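Local coordinates for Peptide/nickel transport system substrate-binding protein (Listeria monocytogenes serotype 1/2a, PDB 5KZT), which binds peptides as an OppA-type substrate-binding protein and probably delivers them to a membrane transporter for uptake, at residues 40-45 / 205-209; 96-101 / 166-171; 101-105 / 117-121. All coordinates share one frame; numbering follows the deposited sequence.

Contact 1 of 3, residues 40-45 / 205-209; sequences NVVNQT and KWTYV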
ATOM      1  N   ASN A  40       6.961   4.249  -2.063  1.00 14.57           N
ATOM      2  CA  ASN A  40       7.265   5.089  -3.234  1.00 14.94           C
ATOM      3  C   ASN A  40       8.661   5.709  -3.122  1.00 14.88           C
ATOM      4  O   ASN A  40       9.386   5.717  -4.102  1.00 15.42           O
ATOM      5  CB  ASN A  40       6.220   6.175  -3.401  1.00 15.08           C
ATOM      6  CG  ASN A  40       6.368   6.931  -4.712  1.00 15.79           C
ATOM      7  OD1 ASN A  40       6.257   6.351  -5.795  1.00 15.81           O
ATOM      8  ND2 ASN A  40       6.651   8.223  -4.615  1.00 16.08           N
ATOM      9  N   VAL A  41       9.051   6.170  -1.933  1.00 14.74           N
ATOM     10  CA  VAL A  41      10.430   6.687  -1.718  1.00 15.02           C
ATOM     11  C   VAL A  41      11.489   5.624  -2.041  1.00 15.13           C
ATOM     12  O   VAL A  41      12.361   5.846  -2.891  1.00 15.36           O
ATOM     13  CB  VAL A  41      10.644   7.219  -0.276  1.00 15.29           C
ATOM     14  CG1 VAL A  41      12.113   7.559  -0.003  1.00 15.61           C
ATOM     15  CG2 VAL A  41       9.793   8.453  -0.038  1.00 15.55           C
ATOM     16  N   VAL A  42      11.411   4.470  -1.386  1.00 15.11           N
ATOM     17  CA  VAL A  42      12.419   3.440  -1.610  1.00 15.30           C
ATOM     18  C   VAL A  42      12.413   2.898  -3.048  1.00 15.02           C
ATOM     19  O   VAL A  42      13.450   2.421  -3.535  1.00 15.36           O
ATOM     20  CB  VAL A  42      12.379   2.276  -0.587  1.00 15.44           C
ATOM     21  CG1 VAL A  42      12.574   2.799   0.821  1.00 16.02           C
ATOM     22  CG2 VAL A  42      11.117   1.460  -0.707  1.00 15.22           C
ATOM     23  N   ASN A  43      11.282   2.979  -3.751  1.00 14.72           N
ATOM     24  CA  ASN A  43      11.279   2.604  -5.171  1.00 14.94           C
ATOM     25  C   ASN A  43      12.154   3.482  -6.082  1.00 15.45           C
ATOM     26  O   ASN A  43      12.595   3.028  -7.144  1.00 16.03           O
ATOM     27  CB  ASN A  43       9.875   2.561  -5.745  1.00 15.00           C
ATOM     28  CG  ASN A  43       9.817   1.774  -7.037  1.00 15.57           C
ATOM     29  OD1 ASN A  43      10.280   0.630  -7.092  1.00 15.79           O
ATOM     30  ND2 ASN A  43       9.280   2.378  -8.095  1.00 16.28           N
ATOM     31  N   GLN A  44      12.404   4.720  -5.676  1.00 15.19           N
ATOM     32  CA  GLN A  44      13.270   5.619  -6.448  1.00 15.74           C
ATOM     33  C   GLN A  44      14.750   5.447  -6.109  1.00 16.49           C
ATOM     34  O   GLN A  44      15.624   5.713  -6.947  1.00 16.63           O
ATOM     35  CB  GLN A  44      12.901   7.079  -6.207  1.00 15.64           C
ATOM     36  CG  GLN A  44      11.413   7.383  -6.131  1.00 15.20           C
ATOM     37  CD  GLN A  44      10.596   6.794  -7.268  1.00 15.02           C
ATOM     38  OE1 GLN A  44      11.028   6.762  -8.419  1.00 15.49           O
ATOM     39  NE2 GLN A  44       9.390   6.359  -6.956  1.00 14.66           N
ATOM     40  N   THR A  45      15.007   5.066  -4.858  1.00 16.59           N
ATOM     41  CA  THR A  45      16.353   5.073  -4.280  1.00 17.31           C
ATOM     42  C   THR A  45      16.995   3.692  -4.237  1.00 17.37           C
ATOM     43  O   THR A  45      18.199   3.565  -4.030  1.00 17.46           O
ATOM     44  CB  THR A  45      16.327   5.681  -2.866  1.00 17.55           C
ATOM     45  OG1 THR A  45      15.536   4.891  -1.997  1.00 17.28           O
ATOM     46  CG2 THR A  45      15.718   7.055  -2.882  1.00 17.82           C
ATOM     47  N   LYS A 205      10.062  17.979   4.086  1.00 23.86           N
ATOM     48  CA  LYS A 205      10.714  18.077   2.795  1.00 23.77           C
ATOM     49  C   LYS A 205      11.727  16.959   2.651  1.00 23.23           C
ATOM     50  O   LYS A 205      12.271  16.451   3.640  1.00 23.82           O
ATOM     51  CB  LYS A 205      11.389  19.447   2.647  1.00 25.51           C
ATOM     52  CG  LYS A 205      10.365  20.556   2.643  1.00 26.60           C
ATOM     53  CD  LYS A 205      10.889  21.936   2.287  1.00 28.69           C
ATOM     54  CE  LYS A 205       9.830  22.968   2.647  1.00 29.46           C
ATOM     55  NZ  LYS A 205       9.667  23.960   1.576  1.00 30.56           N
ATOM     56  N   TRP A 206      11.930  16.535   1.420  1.00 21.53           N
ATOM     57  CA  TRP A 206      13.009  15.637   1.083  1.00 20.88           C
ATOM     58  C   TRP A 206      13.277  15.757  -0.404  1.00 20.34           C
ATOM     59  O   TRP A 206      12.476  16.351  -1.141  1.00 19.63           O
ATOM     60  CB  TRP A 206      12.695  14.187   1.475  1.00 20.13           C
ATOM     61  CG  TRP A 206      11.409  13.635   0.946  1.00 19.01           C
ATOM     62  CD1 TRP A 206      11.230  12.973  -0.226  1.00 18.30           C
ATOM     63  CD2 TRP A 206      10.120  13.660   1.590  1.00 18.69           C
ATOM     64  NE1 TRP A 206       9.924  12.598  -0.364  1.00 17.68           N
ATOM     65  CE2 TRP A 206       9.219  12.999   0.736  1.00 17.96           C
ATOM     66  CE3 TRP A 206       9.651  14.164   2.805  1.00 19.22           C
ATOM     67  CZ2 TRP A 206       7.865  12.830   1.049  1.00 17.89           C
ATOM     68  CZ3 TRP A 206       8.307  13.996   3.127  1.00 19.11           C
ATOM     69  CH2 TRP A 206       7.424  13.339   2.243  1.00 18.51           C
ATOM     70  N   THR A 207      14.404  15.182  -0.826  1.00 20.33           N
ATOM     71  CA  THR A 207      14.965  15.409  -2.150  1.00 20.40           C
ATOM     72  C   THR A 207      15.504  14.118  -2.751  1.00 20.05           C
ATOM     73  O   THR A 207      16.125  13.324  -2.054  1.00 19.99           O
ATOM     74  CB  THR A 207      16.129  16.415  -2.070  1.00 21.45           C
ATOM     75  OG1 THR A 207      15.731  17.516  -1.265  1.00 21.65           O
ATOM     76  CG2 THR A 207      16.530  16.925  -3.435  1.00 21.81           C
ATOM     77  N   TYR A 208      15.258  13.924  -4.046  1.00 19.39           N
ATOM     78  CA  TYR A 208      15.867  12.849  -4.802  1.00 19.36           C
ATOM     79  C   TYR A 208      16.911  13.497  -5.664  1.00 20.22           C
ATOM     80  O   TYR A 208      16.621  14.509  -6.310  1.00 19.84           O
ATOM     81  CB  TYR A 208      14.839  12.155  -5.691  1.00 18.66           C
ATOM     82  CG  TYR A 208      13.713  11.471  -4.941  1.00 17.93           C
ATOM     83  CD1 TYR A 208      13.918  10.250  -4.300  1.00 17.55           C
ATOM     84  CD2 TYR A 208      12.432  12.034  -4.877  1.00 17.61           C
ATOM     85  CE1 TYR A 208      12.904   9.621  -3.620  1.00 17.08           C
ATOM     86  CE2 TYR A 208      11.404  11.390  -4.198  1.00 17.13           C
ATOM     87  CZ  TYR A 208      11.656  10.176  -3.584  1.00 16.86           C
ATOM     88  OH  TYR A 208      10.647   9.554  -2.924  1.00 17.29           O
ATOM     89  N   VAL A 209      18.119  12.938  -5.685  1.00 20.68           N
ATOM     90  CA  VAL A 209      19.157  13.443  -6.578  1.00 21.98           C
ATOM     91  C   VAL A 209      19.647  12.285  -7.416  1.00 21.86           C
ATOM     92  O   VAL A 209      19.819  11.182  -6.903  1.00 20.92           O
ATOM     93  CB  VAL A 209      20.325  14.107  -5.816  1.00 23.42           C
ATOM     94  CG1 VAL A 209      21.322  14.696  -6.798  1.00 24.95           C
ATOM     95  CG2 VAL A 209      19.809  15.236  -4.928  1.00 23.62           C
TER
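The C-terminal half of helix 36-45 packs on strand 205-210 of a mixed sheet, chiefly through Val41, Gln44 and Thr45 on the helix and the single ring of Tyr208. The short axes pass 10.0 Å apart and run within 25° of parallel, a spacing consistent with one layer of side chains between helix and strand. Tyr208 spans that gap. Its OH ends beside the first of these residues, 3.1 Å from Val41 CA and 3.2 Å from Val41 CG2, which is close packing. The same CG2 methyl also approaches Trp206 NE1 (4.2 Å), two residues back on the strand. Gln44 meets the ring with its aliphatic part: Gln44 CB lies 3.6 Å from Tyr208 CE1. A bend at chi2 (-49°) then swings the amide off the ring, their planes standing 79° apart. Gln44 NE2 thus turns back to Asn40 O (2.9 Å) and also reaches Tyr519 O, while OE1 takes the N-H of Tyr521, so both ends of this buried amide are satisfied. Thr45 adds its CG2 methyl at the ring edge, in plane, 3.9 Å from Tyr208 CE1. Around this, strand 194-197 borders the strand on one side, with Leu196 touching Val41, Trp206 and Tyr208, and strand 224-229 pairs with it on the other. The segment at Tyr519 to Tyr521 lies against the helix.

Contact 2 of 3, residues 96-101 / 166-171; sequences DYVYSW and FFPLNE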
ATOM      1  N   ASP A  96      23.767  -9.710  -0.520  1.00 19.10           N
ATOM      2  CA  ASP A  96      22.870  -8.638  -0.112  1.00 18.93           C
ATOM      3  C   ASP A  96      21.411  -9.069  -0.189  1.00 17.74           C
ATOM      4  O   ASP A  96      20.584  -8.612   0.599  1.00 17.05           O
ATOM      5  CB  ASP A  96      23.043  -7.412  -1.003  1.00 19.43           C
ATOM      6  CG  ASP A  96      24.438  -6.847  -0.987  1.00 20.66           C
ATOM      7  OD1 ASP A  96      25.207  -7.056  -0.037  1.00 21.24           O
ATOM      8  OD2 ASP A  96      24.766  -6.139  -1.963  1.00 22.08           O
ATOM      9  N   TYR A  97      21.095  -9.927  -1.159  1.00 17.48           N
ATOM     10  CA  TYR A  97      19.743 -10.457  -1.275  1.00 16.98           C
ATOM     11  C   TYR A  97      19.484 -11.513  -0.219  1.00 16.47           C
ATOM     12  O   TYR A  97      18.415 -11.524   0.412  1.00 16.35           O
ATOM     13  CB  TYR A  97      19.480 -11.054  -2.646  1.00 17.16           C
ATOM     14  CG  TYR A  97      19.442 -10.051  -3.753  1.00 17.67           C
ATOM     15  CD1 TYR A  97      20.611  -9.664  -4.396  1.00 18.69           C
ATOM     16  CD2 TYR A  97      18.245  -9.503  -4.183  1.00 17.59           C
ATOM     17  CE1 TYR A  97      20.583  -8.729  -5.429  1.00 19.33           C
ATOM     18  CE2 TYR A  97      18.210  -8.572  -5.213  1.00 18.26           C
ATOM     19  CZ  TYR A  97      19.384  -8.210  -5.836  1.00 18.91           C
ATOM     20  OH  TYR A  97      19.399  -7.321  -6.865  1.00 21.06           O
ATOM     21  N   VAL A  98      20.456 -12.391  -0.012  1.00 16.60           N
ATOM     22  CA  VAL A  98      20.329 -13.407   1.020  1.00 16.48           C
ATOM     23  C   VAL A  98      20.114 -12.730   2.371  1.00 16.47           C
ATOM     24  O   VAL A  98      19.184 -13.073   3.115  1.00 16.07           O
ATOM     25  CB  VAL A  98      21.550 -14.343   1.068  1.00 17.02           C
ATOM     26  CG1 VAL A  98      21.489 -15.282   2.269  1.00 17.13           C
ATOM     27  CG2 VAL A  98      21.628 -15.165  -0.203  1.00 16.89           C
ATOM     28  N   TYR A  99      20.964 -11.761   2.677  1.00 16.97           N
ATOM     29  CA  TYR A  99      20.825 -11.017   3.925  1.00 17.11           C
ATOM     30  C   TYR A  99      19.436 -10.395   4.080  1.00 16.41           C
ATOM     31  O   TYR A  99      18.805 -10.573   5.107  1.00 16.00           O
ATOM     32  CB  TYR A  99      21.908  -9.944   4.046  1.00 17.71           C
ATOM     33  CG  TYR A  99      21.631  -8.986   5.170  1.00 18.00           C
ATOM     34  CD1 TYR A  99      21.740  -9.392   6.515  1.00 18.54           C
ATOM     35  CD2 TYR A  99      21.209  -7.700   4.907  1.00 17.93           C
ATOM     36  CE1 TYR A  99      21.459  -8.517   7.548  1.00 18.72           C
ATOM     37  CE2 TYR A  99      20.925  -6.819   5.932  1.00 18.36           C
ATOM     38  CZ  TYR A  99      21.048  -7.230   7.245  1.00 18.85           C
ATOM     39  OH  TYR A  99      20.744  -6.328   8.242  1.00 19.43           O
ATOM     40  N   SER A 100      18.959  -9.673   3.070  1.00 16.18           N
ATOM     41  CA  SER A 100      17.696  -8.932   3.228  1.00 15.90           C
ATOM     42  C   SER A 100      16.449  -9.820   3.258  1.00 15.15           C
ATOM     43  O   SER A 100      15.501  -9.517   3.966  1.00 15.06           O
ATOM     44  CB  SER A 100      17.532  -7.843   2.183  1.00 16.17           C
ATOM     45  OG  SER A 100      17.283  -8.396   0.922  1.00 16.70           O
ATOM     46  N   TRP A 101      16.428 -10.896   2.496  1.00 15.02           N
ATOM     47  CA  TRP A 101      15.284 -11.803   2.561  1.00 14.56           C
ATOM     48  C   TRP A 101      15.270 -12.522   3.926  1.00 14.67           C
ATOM     49  O   TRP A 101      14.208 -12.662   4.541  1.00 14.76           O
ATOM     50  CB  TRP A 101      15.312 -12.794   1.428  1.00 14.53           C
ATOM     51  CG  TRP A 101      15.118 -12.218   0.067  1.00 14.32           C
ATOM     52  CD1 TRP A 101      15.344 -10.934  -0.356  1.00 14.23           C
ATOM     53  CD2 TRP A 101      14.705 -12.944  -1.073  1.00 14.37           C
ATOM     54  NE1 TRP A 101      15.096 -10.824  -1.710  1.00 14.32           N
ATOM     55  CE2 TRP A 101      14.697 -12.048  -2.173  1.00 14.63           C
ATOM     56  CE3 TRP A 101      14.298 -14.264  -1.274  1.00 14.60           C
ATOM     57  CZ2 TRP A 101      14.316 -12.450  -3.467  1.00 14.63           C
ATOM     58  CZ3 TRP A 101      13.935 -14.662  -2.567  1.00 14.79           C
ATOM     59  CH2 TRP A 101      13.948 -13.756  -3.632  1.00 14.87           C
ATOM     60  N   PHE A 166      11.622  -7.368  -1.078  1.00 13.16           N
ATOM     61  CA  PHE A 166      12.539  -8.290  -1.743  1.00 13.37           C
ATOM     62  C   PHE A 166      13.789  -7.596  -2.333  1.00 13.77           C
ATOM     63  O   PHE A 166      14.599  -8.243  -2.972  1.00 13.75           O
ATOM     64  CB  PHE A 166      11.784  -9.023  -2.862  1.00 13.31           C
ATOM     65  CG  PHE A 166      10.719  -9.946  -2.360  1.00 13.30           C
ATOM     66  CD1 PHE A 166       9.505  -9.458  -1.908  1.00 13.26           C
ATOM     67  CD2 PHE A 166      10.940 -11.322  -2.318  1.00 13.30           C
ATOM     68  CE1 PHE A 166       8.522 -10.343  -1.425  1.00 13.22           C
ATOM     69  CE2 PHE A 166       9.949 -12.194  -1.845  1.00 13.45           C
ATOM     70  CZ  PHE A 166       8.759 -11.696  -1.398  1.00 13.12           C
ATOM     71  N   PHE A 167      13.957  -6.293  -2.100  1.00 13.82           N
ATOM     72  CA  PHE A 167      15.169  -5.587  -2.520  1.00 14.53           C
ATOM     73  C   PHE A 167      16.351  -6.049  -1.665  1.00 15.03           C
ATOM     74  O   PHE A 167      16.149  -6.425  -0.517  1.00 15.02           O
ATOM     75  CB  PHE A 167      14.994  -4.077  -2.354  1.00 14.57           C
ATOM     76  CG  PHE A 167      14.045  -3.434  -3.344  1.00 14.69           C
ATOM     77  CD1 PHE A 167      13.311  -4.175  -4.284  1.00 14.66           C
ATOM     78  CD2 PHE A 167      13.864  -2.060  -3.301  1.00 14.79           C
ATOM     79  CE1 PHE A 167      12.448  -3.552  -5.161  1.00 15.15           C
ATOM     80  CE2 PHE A 167      13.007  -1.428  -4.185  1.00 15.24           C
ATOM     81  CZ  PHE A 167      12.295  -2.167  -5.115  1.00 15.17           C
ATOM     82  N   PRO A 168      17.584  -5.974  -2.206  1.00 15.45           N
ATOM     83  CA  PRO A 168      18.785  -6.250  -1.423  1.00 15.90           C
ATOM     84  C   PRO A 168      19.101  -5.152  -0.408  1.00 16.30           C
ATOM     85  O   PRO A 168      18.610  -4.020  -0.529  1.00 15.77           O
ATOM     86  CB  PRO A 168      19.873  -6.344  -2.483  1.00 16.43           C
ATOM     87  CG  PRO A 168      19.419  -5.400  -3.550  1.00 16.47           C
ATOM     88  CD  PRO A 168      17.915  -5.448  -3.546  1.00 15.69           C
ATOM     89  N   LEU A 169      19.860  -5.530   0.621  1.00 17.01           N
ATOM     90  CA  LEU A 169      20.394  -4.604   1.613  1.00 17.86           C
ATOM     91  C   LEU A 169      21.860  -4.923   1.864  1.00 18.77           C
ATOM     92  O   LEU A 169      22.275  -6.082   1.794  1.00 18.68           O
ATOM     93  CB  LEU A 169      19.605  -4.699   2.921  1.00 18.03           C
ATOM     94  CG  LEU A 169      18.180  -4.148   2.846  1.00 17.72           C
ATOM     95  CD1 LEU A 169      17.404  -4.555   4.093  1.00 17.97           C
ATOM     96  CD2 LEU A 169      18.186  -2.630   2.672  1.00 18.16           C
ATOM     97  N   ASN A 170      22.624  -3.875   2.144  1.00 19.20           N
ATOM     98  CA  ASN A 170      24.026  -3.976   2.476  1.00 20.55           C
ATOM     99  C   ASN A 170      24.195  -4.303   3.958  1.00 20.73           C
ATOM    100  O   ASN A 170      24.083  -3.427   4.794  1.00 20.70           O
ATOM    101  CB  ASN A 170      24.708  -2.656   2.124  1.00 21.36           C
ATOM    102  CG  ASN A 170      26.209  -2.701   2.323  1.00 22.85           C
ATOM    103  OD1 ASN A 170      26.719  -2.873   3.437  1.00 23.43           O
ATOM    104  ND2 ASN A 170      26.929  -2.531   1.226  1.00 23.47           N
ATOM    105  N   GLU A 171      24.493  -5.567   4.279  1.00 21.62           N
ATOM    106  CA  GLU A 171      24.527  -6.027   5.676  1.00 22.20           C
ATOM    107  C   GLU A 171      25.477  -5.209   6.539  1.00 23.87           C
ATOM    108  O   GLU A 171      25.149  -4.851   7.674  1.00 24.14           O
ATOM    109  CB  GLU A 171      24.906  -7.499   5.770  1.00 22.76           C
ATOM    110  CG  GLU A 171      25.018  -8.020   7.203  1.00 23.45           C
ATOM    111  CD  GLU A 171      25.158  -9.519   7.285  1.00 24.13           C
ATOM    112  OE1 GLU A 171      25.243 -10.190   6.250  1.00 24.19           O
ATOM    113  OE2 GLU A 171      25.208 -10.026   8.407  1.00 25.06           O
TER
HETATM  114  O   HOH W   1      25.351  -7.667   2.618  1.00 23.69           O
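Asp96 O receives the N-H of Leu169 at 3.2 Å; the bond is nearly straight at the hydrogen (171°), though the donor stands above the carbonyl plane. Ser100 N, the helix's own donor, reaches this oxygen from the opposite face. Asp96 OD1 reaches Glu171 N through a water, while OD2 is bound directly by Trp86 NE1 and Thr93 N. Tyr97 offers a face to Pro168, whose CB sits 3.6 Å from the ring centroid in a CH-pi contact. Tyr99 is overlain likewise by Glu171 CB, 3.6 Å from its centroid, with the carboxylate plane turned only 12° from the ring; Leu169 CB meets the same ring at its edge. Ser100 OG, set between backbone N and carbonyl carbon, donates to Phe167 O at 2.7 Å. Trp101 NE1 then donates to Phe166 O (2.9 Å), and the edge of Phe166 meets the indole face, planes 81° apart, a T-shaped pair. Three bonds thus tie helix 94-105 to the irregular segment leading into helix 171-177, whose N-cap is Asn170. Strands 138-140 and 145-149 contact Tyr97 and Trp101, and helix 157-161 touches Trp101 and Phe166.

Contact 3 of 3, residues 101-105 / 117-121; sequences WRRAV and FDAIK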
ATOM      1  N   TRP A 101      16.428 -10.896   2.496  1.00 15.02           N
ATOM      2  CA  TRP A 101      15.284 -11.803   2.561  1.00 14.56           C
ATOM      3  C   TRP A 101      15.270 -12.522   3.926  1.00 14.67           C
ATOM      4  O   TRP A 101      14.208 -12.662   4.541  1.00 14.76           O
ATOM      5  CB  TRP A 101      15.312 -12.794   1.428  1.00 14.53           C
ATOM      6  CG  TRP A 101      15.118 -12.218   0.067  1.00 14.32           C
ATOM      7  CD1 TRP A 101      15.344 -10.934  -0.356  1.00 14.23           C
ATOM      8  CD2 TRP A 101      14.705 -12.944  -1.073  1.00 14.37           C
ATOM      9  NE1 TRP A 101      15.096 -10.824  -1.710  1.00 14.32           N
ATOM     10  CE2 TRP A 101      14.697 -12.048  -2.173  1.00 14.63           C
ATOM     11  CE3 TRP A 101      14.298 -14.264  -1.274  1.00 14.60           C
ATOM     12  CZ2 TRP A 101      14.316 -12.450  -3.467  1.00 14.63           C
ATOM     13  CZ3 TRP A 101      13.935 -14.662  -2.567  1.00 14.79           C
ATOM     14  CH2 TRP A 101      13.948 -13.756  -3.632  1.00 14.87           C
ATOM     15  N   ARG A 102      16.441 -12.915   4.435  1.00 14.69           N
ATOM     16  CA  ARG A 102      16.479 -13.482   5.779  1.00 15.12           C
ATOM     17  C   ARG A 102      16.019 -12.436   6.814  1.00 15.00           C
ATOM     18  O   ARG A 102      15.285 -12.771   7.742  1.00 15.32           O
ATOM     19  CB  ARG A 102      17.861 -14.021   6.124  1.00 15.78           C
ATOM     20  CG  ARG A 102      18.316 -15.228   5.328  1.00 16.13           C
ATOM     21  CD  ARG A 102      19.725 -15.622   5.725  1.00 17.01           C
ATOM     22  NE  ARG A 102      20.221 -16.775   4.982  1.00 17.52           N
ATOM     23  CZ  ARG A 102      21.442 -17.296   5.089  1.00 18.34           C
ATOM     24  NH1 ARG A 102      22.322 -16.822   5.955  1.00 19.19           N
ATOM     25  NH2 ARG A 102      21.776 -18.321   4.334  1.00 18.48           N
ATOM     26  N   ARG A 103      16.420 -11.173   6.633  1.00 14.78           N
ATOM     27  CA  ARG A 103      15.975 -10.083   7.509  1.00 15.14           C
ATOM     28  C   ARG A 103      14.457  -9.961   7.529  1.00 14.68           C
ATOM     29  O   ARG A 103      13.874  -9.768   8.592  1.00 14.87           O
ATOM     30  CB  ARG A 103      16.586  -8.727   7.093  1.00 15.37           C
ATOM     31  CG  ARG A 103      16.261  -7.550   8.003  1.00 15.78           C
ATOM     32  CD  ARG A 103      17.209  -6.390   7.736  1.00 16.33           C
ATOM     33  NE  ARG A 103      16.981  -5.254   8.636  1.00 16.92           N
ATOM     34  CZ  ARG A 103      16.302  -4.143   8.323  1.00 16.76           C
ATOM     35  NH1 ARG A 103      15.756  -3.967   7.117  1.00 16.54           N
ATOM     36  NH2 ARG A 103      16.168  -3.184   9.226  1.00 17.31           N
ATOM     37  N   ALA A 104      13.836 -10.044   6.350  1.00 14.19           N
ATOM     38  CA  ALA A 104      12.385  -9.924   6.218  1.00 14.08           C
ATOM     39  C   ALA A 104      11.608 -11.009   6.942  1.00 14.35           C
ATOM     40  O   ALA A 104      10.544 -10.712   7.484  1.00 14.40           O
ATOM     41  CB  ALA A 104      11.961  -9.885   4.751  1.00 13.69           C
ATOM     42  N   VAL A 105      12.106 -12.247   6.942  1.00 14.36           N
ATOM     43  CA  VAL A 105      11.394 -13.352   7.609  1.00 14.83           C
ATOM     44  C   VAL A 105      11.778 -13.526   9.082  1.00 15.58           C
ATOM     45  O   VAL A 105      11.068 -14.175   9.855  1.00 15.48           O
ATOM     46  CB  VAL A 105      11.534 -14.704   6.866  1.00 14.87           C
ATOM     47  CG1 VAL A 105      10.831 -14.641   5.519  1.00 14.52           C
ATOM     48  CG2 VAL A 105      12.993 -15.122   6.669  1.00 15.03           C
ATOM     49  N   PHE A 117       6.768 -13.699   1.925  1.00 14.09           N
ATOM     50  CA  PHE A 117       7.784 -14.724   1.762  1.00 14.67           C
ATOM     51  C   PHE A 117       7.264 -16.157   1.930  1.00 16.09           C
ATOM     52  O   PHE A 117       8.037 -17.101   1.782  1.00 15.96           O
ATOM     53  CB  PHE A 117       8.979 -14.448   2.697  1.00 14.60           C
ATOM     54  CG  PHE A 117       9.774 -13.267   2.283  1.00 13.85           C
ATOM     55  CD1 PHE A 117       9.327 -11.974   2.526  1.00 13.76           C
ATOM     56  CD2 PHE A 117      10.950 -13.437   1.584  1.00 14.07           C
ATOM     57  CE1 PHE A 117      10.046 -10.877   2.086  1.00 13.44           C
ATOM     58  CE2 PHE A 117      11.682 -12.353   1.169  1.00 13.73           C
ATOM     59  CZ  PHE A 117      11.234 -11.074   1.415  1.00 13.58           C
ATOM     60  N   ASP A 118       5.968 -16.320   2.175  1.00 17.51           N
ATOM     61  CA  ASP A 118       5.294 -17.625   2.030  1.00 19.53           C
ATOM     62  C   ASP A 118       5.543 -18.257   0.658  1.00 18.60           C
ATOM     63  O   ASP A 118       5.510 -19.464   0.535  1.00 18.30           O
ATOM     64  CB  ASP A 118       3.777 -17.479   2.183  1.00 21.81           C
ATOM     65  CG  ASP A 118       3.324 -17.338   3.616  1.00 24.86           C
ATOM     66  OD1 ASP A 118       4.141 -17.489   4.567  1.00 27.15           O
ATOM     67  OD2 ASP A 118       2.088 -17.104   3.797  1.00 28.01           O
ATOM     68  N   ALA A 119       5.719 -17.415  -0.360  1.00 17.61           N
ATOM     69  CA  ALA A 119       6.101 -17.845  -1.709  1.00 17.56           C
ATOM     70  C   ALA A 119       7.480 -18.519  -1.782  1.00 17.39           C
ATOM     71  O   ALA A 119       7.716 -19.283  -2.706  1.00 17.59           O
ATOM     72  CB  ALA A 119       6.071 -16.657  -2.656  1.00 17.51           C
ATOM     73  N   ILE A 120       8.377 -18.220  -0.821  1.00 16.79           N
ATOM     74  CA  ILE A 120       9.751 -18.742  -0.792  1.00 16.52           C
ATOM     75  C   ILE A 120       9.797 -19.956   0.137  1.00 16.78           C
ATOM     76  O   ILE A 120       9.139 -19.980   1.181  1.00 16.35           O
ATOM     77  CB  ILE A 120      10.760 -17.650  -0.333  1.00 16.13           C
ATOM     78  CG1 ILE A 120      10.569 -16.340  -1.122  1.00 15.70           C
ATOM     79  CG2 ILE A 120      12.202 -18.129  -0.461  1.00 16.23           C
ATOM     80  CD1 ILE A 120      10.543 -16.478  -2.629  1.00 15.85           C
ATOM     81  N   LYS A 121      10.570 -20.960  -0.270  1.00 17.07           N
ATOM     82  CA  LYS A 121      10.680 -22.201   0.464  1.00 17.69           C
ATOM     83  C   LYS A 121      11.061 -21.891   1.911  1.00 17.11           C
ATOM     84  O   LYS A 121      12.004 -21.142   2.161  1.00 16.11           O
ATOM     85  CB  LYS A 121      11.728 -23.114  -0.159  1.00 18.89           C
ATOM     86  CG  LYS A 121      11.869 -24.437   0.584  1.00 20.51           C
ATOM     87  CD  LYS A 121      12.852 -25.382  -0.080  1.00 21.82           C
ATOM     88  CE  LYS A 121      12.979 -26.628   0.768  1.00 23.32           C
ATOM     89  NZ  LYS A 121      14.002 -27.533   0.181  1.00 24.69           N
TER
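Phe117 drives the edge of its ring onto the face of the Trp101 indole, with CE2 as the leading atom, 3.6 Å from Trp101 CG. This is a T-shaped (edge-to-face) pair joining the C-terminal part of helix 94-105 to the 3-10 segment 117-119, which the chain reaches after an irregular connection of 11 residues, and it belongs to the hydrophobic core of one part of this solute-binding fold. The evidence is direct: the centroids of the Phe117 ring and the five-membered ring of Trp101 are 5.3 Å apart and their planes are 72° apart, while Phe117 CE2 is displaced toward the rim of the indole instead of standing over its middle. Ala104, one helical turn after Trp101, reaches the phenyl ring from another quarter, its CB packing 3.4 Å from Phe117 CE1. Val105 completes the grip near the root of the side chain. Its CG1, placed anti to the carbonyl carbon (chi1 -66°), comes within 3.4 Å of Phe117 CB. Each of these three helix residues thus meets a different part of one phenylalanine, which is consistent with a ring held in place. No hydrogen bond joins the two segments; the interface is apolar and buried. Within the turn, Ile120 N donates to Phe117 O (2.9 Å). Beyond the segments, Phe166 stacks on Phe117, helix 123-127 backs Val105 through Ile126 and Val127, and Val148 of strand 145-149 touches both Trp101 and Ile120. At the benzo end of the indole, the terminal methyl CD1 of Ile120 rests 3.8 Å from Trp101 CZ3.

How the contacts relate
Contacts 2 and 3 are successive parts of one core: both use helix 94-105, share Trp101, and have centres about 11 Å apart. Their second segments also meet, Phe166 CE2 lying 3.5 Å from Phe117 CE2, and both phenylalanines lean on the same face of the indole. Contact 1 belongs to a different layer, where helix 36-45 faces the mixed sheet; its centre is about 19 Å from that of contact 2 and 25 Å from that of contact 3. Phe167 bridges the layers by packing on Val42 and Asn43. Along the chain the contacts nest, 3 within 2 within 1; contact 2 touches both others, whereas 1 and 3 stay about 10 Å apart at nearest atoms.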